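Local coordinates for ribonucleoside triphosphate reductase (Lactobacillus leichmannii, PDB 1L1L), which catalyses the adenosylcobalamin-dependent reduction of ribonucleoside triphosphates to 2'-deoxyribonucleoside triphosphates, under allosteric regulation within a single chain, at residues E46-T51 with R99-S104; R54-N59 with E80-L85; P64-S69 with Q76-E81; K87-Y90 with A94-S97. All coordinates share one frame; numbering follows the deposited sequence.

Contact 1 (E46-T51 with R99-S104); sequences ENWDET and RNLWIS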
loop_
_atom_site.group_PDB
_atom_site.type_symbol
_atom_site.label_atom_id
_atom_site.label_comp_id
_atom_site.label_asym_id
_atom_site.label_seq_id
_atom_site.Cartn_x
_atom_site.Cartn_y
_atom_site.Cartn_z
ATOM N N GLU A 46 23.821 -0.339 1.682
ATOM C CA GLU A 46 23.938 0.547 0.526
ATOM C C GLU A 46 23.963 2.037 0.858
ATOM O O GLU A 46 23.545 2.468 1.941
ATOM C CB GLU A 46 22.764 0.317 -0.427
ATOM C CG GLU A 46 22.721 -1.022 -1.141
ATOM C CD GLU A 46 21.458 -1.150 -1.972
ATOM O OE1 GLU A 46 21.414 -1.981 -2.904
ATOM O OE2 GLU A 46 20.496 -0.410 -1.677
ATOM N N ASN A 47 24.465 2.821 -0.095
ATOM C CA ASN A 47 24.488 4.277 0.017
ATOM C C ASN A 47 23.400 4.685 -0.973
ATOM O O ASN A 47 23.023 3.883 -1.826
ATOM C CB ASN A 47 25.851 4.843 -0.401
ATOM C CG ASN A 47 26.964 4.435 0.551
ATOM O OD1 ASN A 47 26.847 4.591 1.770
ATOM N ND2 ASN A 47 28.053 3.913 -0.001
ATOM N N TRP A 48 22.889 5.906 -0.866
ATOM C CA TRP A 48 21.812 6.363 -1.742
ATOM C C TRP A 48 22.101 6.136 -3.231
ATOM O O TRP A 48 21.346 5.459 -3.936
ATOM C CB TRP A 48 21.532 7.844 -1.477
ATOM C CG TRP A 48 20.394 8.436 -2.264
ATOM C CD1 TRP A 48 20.372 9.668 -2.854
ATOM C CD2 TRP A 48 19.105 7.855 -2.505
ATOM N NE1 TRP A 48 19.157 9.891 -3.445
ATOM C CE2 TRP A 48 18.358 8.798 -3.246
ATOM C CE3 TRP A 48 18.506 6.636 -2.161
ATOM C CZ2 TRP A 48 17.040 8.561 -3.653
ATOM C CZ3 TRP A 48 17.194 6.399 -2.564
ATOM C CH2 TRP A 48 16.476 7.358 -3.303
ATOM N N ASP A 49 23.209 6.694 -3.706
ATOM C CA ASP A 49 23.569 6.551 -5.114
ATOM C C ASP A 49 23.492 5.098 -5.589
ATOM O O ASP A 49 23.048 4.836 -6.706
ATOM C CB ASP A 49 24.980 7.115 -5.348
ATOM C CG ASP A 49 26.053 6.224 -4.782
ATOM O OD1 ASP A 49 26.420 5.244 -5.460
ATOM O OD2 ASP A 49 26.522 6.489 -3.654
ATOM N N GLU A 50 23.903 4.155 -4.740
ATOM C CA GLU A 50 23.888 2.735 -5.099
ATOM C C GLU A 50 22.486 2.157 -5.196
ATOM O O GLU A 50 22.196 1.331 -6.064
ATOM C CB GLU A 50 24.666 1.909 -4.085
ATOM C CG GLU A 50 26.123 2.286 -3.917
ATOM C CD GLU A 50 26.765 1.494 -2.803
ATOM O OE1 GLU A 50 26.329 1.658 -1.644
ATOM O OE2 GLU A 50 27.689 0.698 -3.084
ATOM N N THR A 51 21.621 2.557 -4.270
ATOM C CA THR A 51 20.257 2.061 -4.303
ATOM C C THR A 51 19.580 2.517 -5.585
ATOM O O THR A 51 19.000 1.712 -6.303
ATOM C CB THR A 51 19.441 2.578 -3.096
ATOM O OG1 THR A 51 20.006 2.060 -1.887
ATOM C CG2 THR A 51 17.992 2.147 -3.212
ATOM N N ARG A 99 8.301 -0.106 -2.220
ATOM C CA ARG A 99 8.615 -1.493 -2.563
ATOM C C ARG A 99 9.671 -1.538 -3.653
ATOM O O ARG A 99 10.610 -2.331 -3.577
ATOM C CB ARG A 99 7.358 -2.242 -3.039
ATOM C CG ARG A 99 7.634 -3.537 -3.833
ATOM C CD ARG A 99 8.501 -4.534 -3.070
ATOM N NE ARG A 99 7.839 -5.092 -1.891
ATOM C CZ ARG A 99 6.928 -6.060 -1.926
ATOM N NH1 ARG A 99 6.562 -6.594 -3.088
ATOM N NH2 ARG A 99 6.375 -6.489 -0.798
ATOM N N ASN A 100 9.505 -0.695 -4.667
ATOM C CA ASN A 100 10.464 -0.634 -5.765
ATOM C C ASN A 100 11.845 -0.230 -5.229
ATOM O O ASN A 100 12.856 -0.826 -5.603
ATOM C CB ASN A 100 9.998 0.374 -6.825
ATOM C CG ASN A 100 8.938 -0.196 -7.764
ATOM O OD1 ASN A 100 9.230 -0.541 -8.914
ATOM N ND2 ASN A 100 7.705 -0.298 -7.280
ATOM N N LEU A 101 11.897 0.771 -4.352
ATOM C CA LEU A 101 13.188 1.197 -3.816
ATOM C C LEU A 101 13.882 0.069 -3.074
ATOM O O LEU A 101 15.116 -0.025 -3.061
ATOM C CB LEU A 101 13.048 2.407 -2.879
ATOM C CG LEU A 101 12.584 3.740 -3.465
ATOM C CD1 LEU A 101 12.492 4.789 -2.377
ATOM C CD2 LEU A 101 13.572 4.192 -4.559
ATOM N N TRP A 102 13.092 -0.807 -2.470
ATOM C CA TRP A 102 13.654 -1.910 -1.711
ATOM C C TRP A 102 14.002 -3.159 -2.507
ATOM O O TRP A 102 14.949 -3.860 -2.157
ATOM C CB TRP A 102 12.689 -2.288 -0.567
ATOM C CG TRP A 102 13.114 -3.492 0.233
ATOM C CD1 TRP A 102 12.560 -4.745 0.192
ATOM C CD2 TRP A 102 14.179 -3.556 1.190
ATOM N NE1 TRP A 102 13.215 -5.581 1.068
ATOM C CE2 TRP A 102 14.213 -4.879 1.691
ATOM C CE3 TRP A 102 15.112 -2.625 1.672
ATOM C CZ2 TRP A 102 15.144 -5.294 2.652
ATOM C CZ3 TRP A 102 16.042 -3.041 2.631
ATOM C CH2 TRP A 102 16.047 -4.365 3.109
ATOM N N ILE A 103 13.269 -3.432 -3.585
ATOM C CA ILE A 103 13.501 -4.665 -4.334
ATOM C C ILE A 103 13.834 -4.546 -5.829
ATOM O O ILE A 103 14.233 -5.525 -6.454
ATOM C CB ILE A 103 12.273 -5.609 -4.169
ATOM C CG1 ILE A 103 12.734 -7.064 -4.102
ATOM C CG2 ILE A 103 11.285 -5.405 -5.310
ATOM C CD1 ILE A 103 13.407 -7.421 -2.797
ATOM N N SER A 104 13.666 -3.363 -6.402
ATOM C CA SER A 104 13.942 -3.162 -7.820
ATOM C C SER A 104 15.422 -3.416 -8.121
ATOM O O SER A 104 16.301 -2.819 -7.493
ATOM C CB SER A 104 13.554 -1.733 -8.222
ATOM O OG SER A 104 13.635 -1.533 -9.621
#
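L101 is the residue of 99-104 that meets both touching side chains of 46-51, W48 and T51. N100 turns from 46-51, its ND2 bonding to S97 OG and its OD1 to Y446 OH. At L101 the chi2 of 179° extends CD1 away from CA and leaves CD2 as the branch that faces W48. L101 CD2 comes to the rim of the indole near the ring plane, 4.5 Å from W48 CH2, a loose apolar touch. The indole is fixed from elsewhere, since W48 NE1 bonds to Y90 O and its ring stacks on Y90. The backbone of L101 makes the second touch: L101 O lies 3.6 Å from T51 CG2, and R54 NH2 also bonds to that carbonyl. In T51, chi1 of -64° puts OG1 anti to the carbonyl carbon and CG2 anti to the backbone N; T51 OG1 donates a short bond of 2.5 Å to E46 OE2. The hydroxyl stands above that carboxylate plane, 42° out of it, and OG1 also bonds to Y31 OH. Beyond the helix end, S104 OG bonds to V55 O, one turn further along helix 48-60. With T51 and L101 CA atoms 7.1 Å apart, this is a light, local contact between the first turn of helix 48-60 and the short helix 98-103, in the mainly helical N-terminal part of the chain, ahead of strand 119-123, which probably belongs to the ten-stranded alpha-beta barrel.

Contact 2 (R54-N59 with E80-L85); sequences RVVEGN and EEAERL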
loop_
_atom_site.group_PDB
_atom_site.type_symbol
_atom_site.label_atom_id
_atom_site.label_comp_id
_atom_site.label_asym_id
_atom_site.label_seq_id
_atom_site.Cartn_x
_atom_site.Cartn_y
_atom_site.Cartn_z
ATOM N N ARG A 54 20.574 0.474 -8.801
ATOM C CA ARG A 54 19.933 -0.809 -9.039
ATOM C C ARG A 54 18.434 -0.661 -9.294
ATOM O O ARG A 54 17.843 -1.470 -10.001
ATOM C CB ARG A 54 20.181 -1.767 -7.874
ATOM C CG ARG A 54 19.549 -1.367 -6.567
ATOM C CD ARG A 54 19.485 -2.572 -5.634
ATOM N NE ARG A 54 19.134 -2.178 -4.274
ATOM C CZ ARG A 54 17.929 -1.769 -3.898
ATOM N NH1 ARG A 54 16.934 -1.702 -4.779
ATOM N NH2 ARG A 54 17.727 -1.418 -2.636
ATOM N N VAL A 55 17.812 0.372 -8.732
ATOM C CA VAL A 55 16.387 0.566 -8.960
ATOM C C VAL A 55 16.123 0.955 -10.411
ATOM O O VAL A 55 15.226 0.410 -11.068
ATOM C CB VAL A 55 15.809 1.666 -8.058
ATOM C CG1 VAL A 55 14.358 1.937 -8.439
ATOM C CG2 VAL A 55 15.902 1.237 -6.605
ATOM N N VAL A 56 16.914 1.909 -10.894
ATOM C CA VAL A 56 16.807 2.401 -12.263
ATOM C C VAL A 56 17.135 1.309 -13.273
ATOM O O VAL A 56 16.404 1.115 -14.245
ATOM C CB VAL A 56 17.759 3.592 -12.495
ATOM C CG1 VAL A 56 17.792 3.966 -13.984
ATOM C CG2 VAL A 56 17.298 4.774 -11.676
ATOM N N GLU A 57 18.243 0.610 -13.049
ATOM C CA GLU A 57 18.664 -0.464 -13.943
ATOM C C GLU A 57 17.644 -1.586 -13.943
ATOM O O GLU A 57 17.357 -2.189 -14.979
ATOM C CB GLU A 57 20.033 -1.011 -13.523
ATOM C CG GLU A 57 21.203 -0.296 -14.186
ATOM C CD GLU A 57 22.557 -0.688 -13.617
ATOM O OE1 GLU A 57 22.786 -1.884 -13.335
ATOM O OE2 GLU A 57 23.406 0.217 -13.473
ATOM N N GLY A 58 17.097 -1.867 -12.765
ATOM C CA GLY A 58 16.110 -2.918 -12.666
ATOM C C GLY A 58 14.865 -2.623 -13.478
ATOM O O GLY A 58 14.280 -3.533 -14.059
ATOM N N ASN A 59 14.454 -1.359 -13.529
ATOM C CA ASN A 59 13.247 -0.992 -14.267
ATOM C C ASN A 59 13.458 -0.900 -15.776
ATOM O O ASN A 59 12.651 -1.409 -16.556
ATOM C CB ASN A 59 12.699 0.347 -13.751
ATOM C CG ASN A 59 11.418 0.776 -14.458
ATOM O OD1 ASN A 59 11.449 1.526 -15.436
ATOM N ND2 ASN A 59 10.279 0.301 -13.960
ATOM N N GLU A 80 20.221 6.353 -22.154
ATOM C CA GLU A 80 20.067 7.773 -21.852
ATOM C C GLU A 80 18.799 8.052 -21.039
ATOM O O GLU A 80 18.777 8.955 -20.196
ATOM C CB GLU A 80 20.059 8.604 -23.141
ATOM C CG GLU A 80 21.465 8.992 -23.619
ATOM C CD GLU A 80 21.480 9.615 -25.011
ATOM O OE1 GLU A 80 20.681 10.547 -25.269
ATOM O OE2 GLU A 80 22.306 9.176 -25.847
ATOM N N GLU A 81 17.743 7.290 -21.295
ATOM C CA GLU A 81 16.503 7.494 -20.554
ATOM C C GLU A 81 16.767 7.122 -19.097
ATOM O O GLU A 81 16.307 7.796 -18.178
ATOM C CB GLU A 81 15.389 6.605 -21.099
ATOM C CG GLU A 81 14.015 6.988 -20.571
ATOM C CD GLU A 81 12.932 6.014 -20.985
ATOM O OE1 GLU A 81 13.003 5.482 -22.116
ATOM O OE2 GLU A 81 11.997 5.785 -20.178
ATOM N N ALA A 82 17.515 6.043 -18.907
ATOM C CA ALA A 82 17.868 5.553 -17.581
ATOM C C ALA A 82 18.730 6.573 -16.845
ATOM O O ALA A 82 18.636 6.721 -15.626
ATOM C CB ALA A 82 18.614 4.236 -17.701
ATOM N N GLU A 83 19.584 7.275 -17.589
ATOM C CA GLU A 83 20.444 8.271 -16.978
ATOM C C GLU A 83 19.608 9.447 -16.493
ATOM O O GLU A 83 19.890 10.016 -15.445
ATOM C CB GLU A 83 21.516 8.742 -17.977
ATOM C CG GLU A 83 22.391 7.620 -18.483
ATOM C CD GLU A 83 23.543 8.123 -19.341
ATOM O OE1 GLU A 83 23.362 9.171 -20.004
ATOM O OE2 GLU A 83 24.609 7.460 -19.351
ATOM N N ARG A 84 18.578 9.815 -17.251
ATOM C CA ARG A 84 17.701 10.912 -16.841
ATOM C C ARG A 84 16.935 10.449 -15.595
ATOM O O ARG A 84 16.782 11.183 -14.616
ATOM C CB ARG A 84 16.686 11.233 -17.940
ATOM C CG ARG A 84 17.183 12.096 -19.086
ATOM C CD ARG A 84 16.045 12.303 -20.088
ATOM N NE ARG A 84 15.851 11.119 -20.921
ATOM C CZ ARG A 84 14.775 10.891 -21.673
ATOM N NH1 ARG A 84 13.776 11.767 -21.697
ATOM N NH2 ARG A 84 14.710 9.791 -22.412
ATOM N N LEU A 85 16.460 9.214 -15.661
ATOM C CA LEU A 85 15.702 8.627 -14.567
ATOM C C LEU A 85 16.567 8.668 -13.312
ATOM O O LEU A 85 16.127 9.147 -12.271
ATOM C CB LEU A 85 15.319 7.196 -14.934
ATOM C CG LEU A 85 14.104 6.544 -14.269
ATOM C CD1 LEU A 85 12.889 7.452 -14.367
ATOM C CD2 LEU A 85 13.841 5.205 -14.949
#
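A chi1 of 172° in V56 holds CG1 anti to the backbone N and aims this one methyl at helix 80-85, while in L85 a chi1 of -156° sets CG only roughly anti to its N and directs the branch carrying CD2 to N59 OD1. V56 CG1 then lies between two residues a helical turn apart. It sits 3.8 Å from A82 CB and 4.2 Å from L85 CB, and approaches the backbone as well, with A82 O only 3.3 Å away. The short side chain of A82 is consistent with this close approach: V56 and A82 are the nearest CA pair across the segments, at 6.3 Å. One turn on from V56, N59 brings its amide near the leucine tip, N59 OD1 standing 4.4 Å from L85 CD2. That touch is marginal; the amide is engaged elsewhere: OD1 accepts from R449 NE and ND2 bonds to Y446 O, both on helix 436-450, which also covers L85. The polar end of a buried residue is thereby satisfied by a third helix. The short axes approach to 9.6 Å and run at 145° to each other. Spacing and direction identify an antiparallel helix pair with an apolar seam, formed by consecutive helices 48-60 and 72-90.

Contact 3 (P64-S69 with Q76-E81); sequences PRLQDS and QSLTEE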
loop_
_atom_site.group_PDB
_atom_site.type_symbol
_atom_site.label_atom_id
_atom_site.label_comp_id
_atom_site.label_asym_id
_atom_site.label_seq_id
_atom_site.Cartn_x
_atom_site.Cartn_y
_atom_site.Cartn_z
ATOM N N PRO A 64 10.244 -4.587 -23.006
ATOM C CA PRO A 64 10.108 -5.800 -23.817
ATOM C C PRO A 64 10.933 -5.845 -25.110
ATOM O O PRO A 64 11.305 -6.923 -25.568
ATOM C CB PRO A 64 8.608 -5.858 -24.083
ATOM C CG PRO A 64 8.246 -4.419 -24.185
ATOM C CD PRO A 64 8.994 -3.804 -23.025
ATOM N N ARG A 65 11.204 -4.681 -25.694
ATOM C CA ARG A 65 11.978 -4.614 -26.932
ATOM C C ARG A 65 13.371 -5.194 -26.725
ATOM O O ARG A 65 13.950 -5.780 -27.638
ATOM C CB ARG A 65 12.074 -3.166 -27.413
ATOM C CG ARG A 65 10.787 -2.628 -27.991
ATOM C CD ARG A 65 10.904 -1.154 -28.303
ATOM N NE ARG A 65 11.122 -0.352 -27.102
ATOM C CZ ARG A 65 11.301 0.964 -27.111
ATOM N NH1 ARG A 65 11.294 1.631 -28.259
ATOM N NH2 ARG A 65 11.481 1.620 -25.976
ATOM N N LEU A 66 13.902 -5.033 -25.515
ATOM C CA LEU A 66 15.227 -5.548 -25.180
ATOM C C LEU A 66 15.254 -7.074 -25.228
ATOM O O LEU A 66 16.299 -7.691 -25.027
ATOM C CB LEU A 66 15.642 -5.082 -23.780
ATOM C CG LEU A 66 15.910 -3.591 -23.563
ATOM C CD1 LEU A 66 16.090 -3.323 -22.064
ATOM C CD2 LEU A 66 17.150 -3.166 -24.346
ATOM N N GLN A 67 14.101 -7.676 -25.487
ATOM C CA GLN A 67 14.002 -9.128 -25.556
ATOM C C GLN A 67 14.162 -9.632 -26.987
ATOM O O GLN A 67 14.427 -10.812 -27.216
ATOM C CB GLN A 67 12.650 -9.580 -25.008
ATOM C CG GLN A 67 12.366 -9.094 -23.594
ATOM C CD GLN A 67 13.433 -9.526 -22.609
ATOM O OE1 GLN A 67 13.715 -10.714 -22.466
ATOM N NE2 GLN A 67 14.032 -8.559 -21.921
ATOM N N ASP A 68 14.004 -8.724 -27.945
ATOM C CA ASP A 68 14.100 -9.065 -29.361
ATOM C C ASP A 68 15.298 -8.414 -30.055
ATOM O O ASP A 68 15.154 -7.371 -30.700
ATOM C CB ASP A 68 12.811 -8.641 -30.061
ATOM C CG ASP A 68 11.573 -9.160 -29.356
ATOM O OD1 ASP A 68 11.379 -10.397 -29.337
ATOM O OD2 ASP A 68 10.802 -8.332 -28.814
ATOM N N SER A 69 16.471 -9.039 -29.924
ATOM C CA SER A 69 17.705 -8.528 -30.529
ATOM C C SER A 69 17.645 -7.008 -30.650
ATOM O O SER A 69 17.522 -6.462 -31.748
ATOM C CB SER A 69 17.918 -9.156 -31.912
ATOM O OG SER A 69 18.098 -10.562 -31.824
ATOM N N GLN A 76 21.037 2.443 -26.630
ATOM C CA GLN A 76 21.629 3.709 -26.217
ATOM C C GLN A 76 20.549 4.693 -25.799
ATOM O O GLN A 76 20.749 5.503 -24.893
ATOM C CB GLN A 76 22.457 4.318 -27.354
ATOM C CG GLN A 76 23.101 5.657 -27.013
ATOM C CD GLN A 76 23.919 5.615 -25.727
ATOM O OE1 GLN A 76 24.579 4.616 -25.419
ATOM N NE2 GLN A 76 23.887 6.709 -24.976
ATOM N N SER A 77 19.409 4.629 -26.480
ATOM C CA SER A 77 18.284 5.502 -26.181
ATOM C C SER A 77 17.785 5.161 -24.775
ATOM O O SER A 77 17.516 6.050 -23.963
ATOM C CB SER A 77 17.164 5.280 -27.201
ATOM O OG SER A 77 16.126 6.232 -27.045
ATOM N N LEU A 78 17.667 3.865 -24.508
ATOM C CA LEU A 78 17.219 3.384 -23.209
ATOM C C LEU A 78 18.240 3.753 -22.148
ATOM O O LEU A 78 17.878 4.124 -21.030
ATOM C CB LEU A 78 17.028 1.873 -23.243
ATOM C CG LEU A 78 15.751 1.400 -23.934
ATOM C CD1 LEU A 78 15.668 -0.112 -23.839
ATOM C CD2 LEU A 78 14.536 2.052 -23.278
ATOM N N THR A 79 19.520 3.659 -22.503
ATOM C CA THR A 79 20.570 4.007 -21.563
ATOM C C THR A 79 20.431 5.477 -21.175
ATOM O O THR A 79 20.495 5.818 -19.992
ATOM C CB THR A 79 21.977 3.739 -22.154
ATOM O OG1 THR A 79 22.149 2.329 -22.357
ATOM C CG2 THR A 79 23.060 4.225 -21.193
ATOM N N GLU A 80 20.221 6.353 -22.154
ATOM C CA GLU A 80 20.067 7.773 -21.852
ATOM C C GLU A 80 18.799 8.052 -21.039
ATOM O O GLU A 80 18.777 8.955 -20.196
ATOM C CB GLU A 80 20.059 8.604 -23.141
ATOM C CG GLU A 80 21.465 8.992 -23.619
ATOM C CD GLU A 80 21.480 9.615 -25.011
ATOM O OE1 GLU A 80 20.681 10.547 -25.269
ATOM O OE2 GLU A 80 22.306 9.176 -25.847
ATOM N N GLU A 81 17.743 7.290 -21.295
ATOM C CA GLU A 81 16.503 7.494 -20.554
ATOM C C GLU A 81 16.767 7.122 -19.097
ATOM O O GLU A 81 16.307 7.796 -18.178
ATOM C CB GLU A 81 15.389 6.605 -21.099
ATOM C CG GLU A 81 14.015 6.988 -20.571
ATOM C CD GLU A 81 12.932 6.014 -20.985
ATOM O OE1 GLU A 81 13.003 5.482 -22.116
ATOM O OE2 GLU A 81 11.997 5.785 -20.178
#
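The guanidinium of R65 meets the isobutyl end of L78 at a slant, R65 NH2 lying 4.1 Å from L78 CD2. The two side chains cross obliquely. A bend at chi3 of -64° in R65 accompanies this approach, and the same NH2 forms a salt bridge with D63. A second flat group, the Q76 amide, acts within 76-81: Q76 NE2 donates to E80 OE2 over 3.1 Å, nearly straight at 177°, with the acceptor in the amide plane and the anti lone pair of the carboxylate in use. The bond spans one helical turn (i to i+4) between two exposed side chains. Residues 64-67 form a 3-10 turn in the connection between helices 48-60 and 72-90, so the contact folds a helix-helix linker back onto the second helix. Its apolar part is L66 against L78, reaching tip to tip. L78 CD1 presses between the branches of L66, 3.4 Å from L66 CD2 and 3.7 Å from L66 CD1, tighter than usual for the first pair. Charge attraction across the segments is at most long-range: R65 NH2 and E81 OE1 are 5.7 Å apart, and E81 OE2 is held by R445 and R449. R65 also touches Y532, T535 and L536 of helix 512-536.

Contact 4 (K87-Y90 with A94-S97); sequences KLIY and ATPS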
loop_
_atom_site.group_PDB
_atom_site.type_symbol
_atom_site.label_atom_id
_atom_site.label_comp_id
_atom_site.label_asym_id
_atom_site.label_seq_id
_atom_site.Cartn_x
_atom_site.Cartn_y
_atom_site.Cartn_z
ATOM N N LYS A 87 19.062 10.601 -12.571
ATOM C CA LYS A 87 19.240 11.971 -12.109
ATOM C C LYS A 87 17.997 12.510 -11.397
ATOM O O LYS A 87 18.102 13.267 -10.430
ATOM C CB LYS A 87 19.603 12.887 -13.287
ATOM C CG LYS A 87 19.798 14.338 -12.898
ATOM C CD LYS A 87 20.280 15.190 -14.084
ATOM C CE LYS A 87 20.350 16.669 -13.706
ATOM N NZ LYS A 87 20.820 17.554 -14.823
ATOM N N LEU A 88 16.828 12.125 -11.894
ATOM C CA LEU A 88 15.555 12.554 -11.328
ATOM C C LEU A 88 15.308 11.981 -9.931
ATOM O O LEU A 88 14.982 12.717 -8.995
ATOM C CB LEU A 88 14.410 12.123 -12.247
ATOM C CG LEU A 88 12.996 12.402 -11.738
ATOM C CD1 LEU A 88 12.780 13.895 -11.550
ATOM C CD2 LEU A 88 11.992 11.830 -12.730
ATOM N N ILE A 89 15.470 10.670 -9.815
ATOM C CA ILE A 89 15.253 9.967 -8.554
ATOM C C ILE A 89 16.332 10.283 -7.532
ATOM O O ILE A 89 16.032 10.519 -6.368
ATOM C CB ILE A 89 15.191 8.443 -8.782
ATOM C CG1 ILE A 89 14.030 8.119 -9.734
ATOM C CG2 ILE A 89 14.996 7.713 -7.445
ATOM C CD1 ILE A 89 14.018 6.692 -10.215
ATOM N N TYR A 90 17.591 10.294 -7.965
ATOM C CA TYR A 90 18.699 10.599 -7.056
ATOM C C TYR A 90 18.460 11.926 -6.366
ATOM O O TYR A 90 18.796 12.093 -5.189
ATOM C CB TYR A 90 20.029 10.681 -7.826
ATOM C CG TYR A 90 21.242 10.957 -6.961
ATOM C CD1 TYR A 90 21.797 9.960 -6.157
ATOM C CD2 TYR A 90 21.826 12.226 -6.928
ATOM C CE1 TYR A 90 22.906 10.221 -5.340
ATOM C CE2 TYR A 90 22.929 12.498 -6.114
ATOM C CZ TYR A 90 23.459 11.496 -5.326
ATOM O OH TYR A 90 24.531 11.778 -4.508
ATOM N N ALA A 94 11.310 12.929 -7.736
ATOM C CA ALA A 94 10.297 11.928 -8.030
ATOM C C ALA A 94 10.880 10.595 -7.592
ATOM O O ALA A 94 12.089 10.475 -7.426
ATOM C CB ALA A 94 9.973 11.905 -9.525
ATOM N N THR A 95 10.029 9.595 -7.387
ATOM C CA THR A 95 10.516 8.293 -6.953
ATOM C C THR A 95 9.490 7.187 -7.160
ATOM O O THR A 95 8.299 7.450 -7.241
ATOM C CB THR A 95 10.880 8.331 -5.457
ATOM O OG1 THR A 95 11.416 7.067 -5.044
ATOM C CG2 THR A 95 9.646 8.624 -4.641
ATOM N N PRO A 96 9.948 5.933 -7.288
ATOM C CA PRO A 96 8.970 4.861 -7.466
ATOM C C PRO A 96 8.444 4.533 -6.069
ATOM O O PRO A 96 8.778 5.228 -5.104
ATOM C CB PRO A 96 9.793 3.730 -8.061
ATOM C CG PRO A 96 11.136 3.947 -7.464
ATOM C CD PRO A 96 11.315 5.443 -7.535
ATOM N N SER A 97 7.640 3.483 -5.955
ATOM C CA SER A 97 7.088 3.103 -4.656
ATOM C C SER A 97 8.168 2.602 -3.702
ATOM O O SER A 97 9.251 2.188 -4.125
ATOM C CB SER A 97 6.035 2.008 -4.840
ATOM O OG SER A 97 6.638 0.793 -5.247
#
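L88 and I89, neighbours at the end of a helix, address strand 94-96 in different ways. L88 points its branched end at the single methyl of A94. With chi1 at 175° its CG lies anti to the backbone N, and the fork straddles the target: A94 CB is 3.8 Å from both L88 CG and L88 CD2 and 4.0 Å from L88 CD1. I89 meets P96 crosswise, the two side chains at about a right angle, with I89 CD1 4.0 Å from P96 CD, so the touch is between an end methyl and one ring carbon. Between these two apolar touches lies the backbone of A94. A94 O faces I89 CA at 3.4 Å in a CA-H...O contact, the angle at the hydrogen being 165°, while I89 CB and CG1 also lie beside that oxygen at ordinary contact distance. The nearest backbones, I89 and T95, have CA atoms 5.3 Å apart. T95 pairs by its backbone with E423 in the antiparallel neighbour 421-424, whereas A94 O is turned to the helix; this is the outer side of an edge strand. The T95 hydroxyl is used locally, OG1 donating to P96 O, and S97 OG caps the following helix 98-103. A helix is thus laid on the margin of a small mixed sheet, through a three-residue turn. Chemically, the contact buries a carbonyl oxygen that has no conventional donor in the model; the nearly linear CA-H...O approach is weak, and would probably offset that cost only in part.

Overall arrangement
Contacts 1, 2 and 4 are buried and close together, their centres 10 to 12 Å apart, whereas contact 3 is partly buried and its centre lies about 30 Å from the chain centre. Helix 48-60 serves contacts 1 and 2; helix 72-90 serves contacts 2, 3 and 4. Contact 2 joins contact 1 through the E46-R54 salt bridge and contact 4 by apolar touches such as V56 on I89. The chemistry differs: a single methyl packs between helices in contact 2, backbone carbonyls are met by carbon in contacts 1, 2 and 4, and outermost contact 3 differs in using the partly exposed R65 and L66. Strand 94-96 leads from contact 4 into helix 98-103 of contact 1.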